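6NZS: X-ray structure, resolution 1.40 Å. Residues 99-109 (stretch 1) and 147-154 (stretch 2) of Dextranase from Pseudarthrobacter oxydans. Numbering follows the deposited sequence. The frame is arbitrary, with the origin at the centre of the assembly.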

# COMPACT_ATOMS: atom_id res chain seq x y z
N ASP A 99 -12.29 -15.27 15.71
CA ASP A 99 -12.00 -14.83 17.07
C ASP A 99 -10.66 -14.11 17.08
O ASP A 99 -9.66 -14.68 16.62
N VAL A 100 -10.63 -12.89 17.60
CA VAL A 100 -9.39 -12.14 17.75
C VAL A 100 -9.20 -11.86 19.22
O VAL A 100 -10.08 -11.27 19.86
N SER A 101 -8.06 -12.27 19.76
CA SER A 101 -7.74 -12.11 21.17
C SER A 101 -6.53 -11.21 21.32
O SER A 101 -5.53 -11.36 20.60
N LEU A 102 -6.62 -10.26 22.25
CA LEU A 102 -5.52 -9.37 22.58
C LEU A 102 -4.67 -10.06 23.65
O LEU A 102 -5.20 -10.52 24.66
N ARG A 103 -3.36 -10.12 23.41
CA ARG A 103 -2.43 -10.90 24.23
C ARG A 103 -1.77 -10.10 25.34
O ARG A 103 -1.01 -10.67 26.13
N THR A 104 -2.01 -8.79 25.41
CA THR A 104 -1.19 -7.90 26.24
C THR A 104 -1.57 -7.90 27.71
O THR A 104 -0.82 -7.35 28.52
N GLY A 105 -2.71 -8.48 28.07
CA GLY A 105 -3.27 -8.30 29.40
C GLY A 105 -4.25 -7.16 29.51
O GLY A 105 -4.93 -7.04 30.54
N GLN A 106 -4.34 -6.31 28.49
CA GLN A 106 -5.36 -5.28 28.47
C GLN A 106 -6.72 -5.90 28.22
O GLN A 106 -6.84 -6.98 27.62
N THR A 107 -7.76 -5.23 28.70
CA THR A 107 -9.11 -5.75 28.57
C THR A 107 -10.01 -4.72 27.90
O THR A 107 -9.69 -3.53 27.81
N ILE A 108 -11.16 -5.21 27.42
CA ILE A 108 -12.18 -4.37 26.80
C ILE A 108 -13.50 -4.66 27.49
O ILE A 108 -13.71 -5.74 28.06
N THR A 109 -14.40 -3.68 27.44
CA THR A 109 -15.69 -3.81 28.10
C THR A 109 -16.82 -4.20 27.16
O THR A 109 -17.87 -4.64 27.63
N SER A 147 -8.69 -3.97 9.11
CA SER A 147 -7.97 -3.72 10.34
C SER A 147 -8.90 -3.93 11.53
O SER A 147 -10.06 -3.50 11.51
N VAL A 148 -8.37 -4.58 12.57
CA VAL A 148 -9.09 -4.85 13.82
C VAL A 148 -8.44 -4.01 14.92
O VAL A 148 -7.24 -4.15 15.19
N GLU A 149 -9.21 -3.11 15.53
CA GLU A 149 -8.66 -2.02 16.34
C GLU A 149 -9.22 -2.07 17.76
O GLU A 149 -10.33 -1.59 18.02
N PHE A 150 -8.45 -2.64 18.69
CA PHE A 150 -8.84 -2.67 20.09
C PHE A 150 -8.57 -1.31 20.71
O PHE A 150 -7.45 -0.78 20.62
N GLU A 151 -9.59 -0.73 21.36
CA GLU A 151 -9.46 0.59 21.96
C GLU A 151 -8.23 0.77 22.85
O GLU A 151 -7.56 1.81 22.72
N PRO A 152 -7.86 -0.16 23.74
CA PRO A 152 -6.66 0.06 24.58
C PRO A 152 -5.36 0.12 23.80
O PRO A 152 -4.35 0.56 24.37
N GLN A 153 -5.34 -0.31 22.53
CA GLN A 153 -4.14 -0.23 21.70
C GLN A 153 -4.01 1.11 20.97
O GLN A 153 -2.94 1.37 20.40
N LEU A 154 -5.03 1.94 20.98
CA LEU A 154 -4.97 3.20 20.25
C LEU A 154 -3.98 4.15 20.89
O LEU A 154 -3.86 4.24 22.11

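The two stretches meet through an apolar cluster around F150, joined by I108 and P152, and a small glutamine network beside it. The axes of strands 99-102 and 147-150 come within 9.4 Å of each other, and their N-to-C directions differ by 42°. V100, L102, T104, Q106 and I108 point toward stretch 2. V148, F150 and P152 point back.

F150 (chi1 m) is the residue of stretch 2 most covered by the other stretch. L102 (t, p) lies over one face of its ring, with L102 CB 4.2 Å from the ring centroid in a CH-pi contact. V100 O sits at the ring edge, 3.6 Å from F150 CZ. V100 (t) also places CG1 3.9 Å from F150 CE1 and 4.3 Å from V148 CG1; V148 is likewise t. I108 (p, t) reaches two partners: its CD1 is 3.9 Å from F150 CE2, and its CG2 is 3.6 Å from P152 CD.

The polar contacts centre on Q106 (m, t). Its OE1 accepts from two donors. One is Q153 NE2, 2.8 Å from Q106 OE1 with an angle of 155°. The other is T104 OG1, 2.7 Å from Q106 OE1 within the same stretch. T104 (p) thus donates a hydrogen bond to Q106 OE1 through OG1, while the same OG1 accepts from Q106 N at 3.1 Å. This pairing ties the turn around G105 together. Q106 NE2 donates to P152 O at 3.1 Å, but the 121° angle makes this bond weak.

Q153 (m, m) leaves its backbone sideways, yet its end comes nearer to stretch 1. This brings NE2 to Q106, and Q153 OE1 is satisfied elsewhere in the structure. Its aliphatic part is used too: Q153 CG is 4.0 Å from L102 CD1. Q153 N donates to F150 O at 2.9 Å, which helps hold the 3-10 segment. Away from the interface, S147 OG donates to E149 OE2 at 2.7 Å.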

# COMPACT_ATOMS: atom_id res chain seq x y z
CB ASP A 99 -11.90 -16.03 18.03
CG ASP A 99 -13.19 -16.80 18.14
OD1 ASP A 99 -14.22 -16.19 18.46
OD2 ASP A 99 -13.16 -18.03 17.92
CB VAL A 100 -9.37 -10.83 16.94
CG1 VAL A 100 -7.97 -10.24 16.98
CG2 VAL A 100 -9.80 -11.08 15.51
CB SER A 101 -7.43 -13.47 21.81
OG SER A 101 -8.58 -14.29 21.80
CB LEU A 102 -6.10 -8.06 23.10
CG LEU A 102 -5.15 -6.90 23.44
CD1 LEU A 102 -4.27 -6.52 22.26
CD2 LEU A 102 -5.96 -5.70 23.92
CB ARG A 103 -1.30 -11.48 23.35
CG ARG A 103 -1.73 -12.56 22.38
CD ARG A 103 -0.53 -13.15 21.62
NE ARG A 103 0.53 -13.66 22.49
CZ ARG A 103 0.56 -14.89 23.00
NH1 ARG A 103 -0.41 -15.75 22.75
NH2 ARG A 103 1.57 -15.26 23.78
CB THR A 104 -1.37 -6.47 25.74
OG1 THR A 104 -2.77 -6.15 25.80
CG2 THR A 104 -0.88 -6.33 24.30
CB GLN A 106 -5.06 -4.27 27.36
CG GLN A 106 -3.76 -3.50 27.56
CD GLN A 106 -3.31 -2.83 26.29
OE1 GLN A 106 -3.14 -3.48 25.27
NE2 GLN A 106 -3.12 -1.51 26.34
CB THR A 107 -9.70 -6.16 29.92
OG1 THR A 107 -9.63 -5.05 30.81
CG2 THR A 107 -8.92 -7.35 30.49
CB ILE A 108 -12.30 -4.59 25.28
CG1 ILE A 108 -12.44 -6.07 24.95
CG2 ILE A 108 -11.09 -4.00 24.57
CD1 ILE A 108 -12.70 -6.35 23.48
CB THR A 109 -16.02 -2.52 28.87
OG1 THR A 109 -15.90 -1.39 28.00
CG2 THR A 109 -15.06 -2.35 30.05
CB SER A 147 -7.49 -2.26 10.33
OG SER A 147 -6.93 -1.90 11.58
CB VAL A 148 -9.05 -6.34 14.17
CG1 VAL A 148 -9.73 -6.61 15.50
CG2 VAL A 148 -9.69 -7.17 13.05
CB GLU A 149 -8.92 -0.68 15.65
CG GLU A 149 -8.58 -0.76 14.16
CD GLU A 149 -8.33 0.57 13.47
OE1 GLU A 149 -8.60 1.64 14.07
OE2 GLU A 149 -7.84 0.52 12.33
CB PHE A 150 -8.04 -3.73 20.84
CG PHE A 150 -8.48 -5.15 20.59
CD1 PHE A 150 -8.15 -5.81 19.41
CD2 PHE A 150 -9.19 -5.84 21.56
CE1 PHE A 150 -8.55 -7.12 19.19
CE2 PHE A 150 -9.59 -7.15 21.34
CZ PHE A 150 -9.27 -7.79 20.16
CB GLU A 151 -10.76 0.98 22.68
CG GLU A 151 -10.87 2.47 22.97
CD GLU A 151 -12.18 2.82 23.62
OE1 GLU A 151 -13.24 2.52 23.03
OE2 GLU A 151 -12.16 3.39 24.73
CB PRO A 152 -6.67 -1.14 25.54
CG PRO A 152 -8.03 -1.70 25.47
CD PRO A 152 -8.58 -1.39 24.13
CB GLN A 153 -4.13 -1.40 20.71
CG GLN A 153 -3.62 -2.69 21.34
CD GLN A 153 -2.15 -2.60 21.65
OE1 GLN A 153 -1.35 -2.22 20.79
NE2 GLN A 153 -1.78 -2.90 22.89
CB LEU A 154 -6.35 3.87 20.23
CG LEU A 154 -7.46 3.11 19.51
CD1 LEU A 154 -8.77 3.89 19.55
CD2 LEU A 154 -7.04 2.81 18.07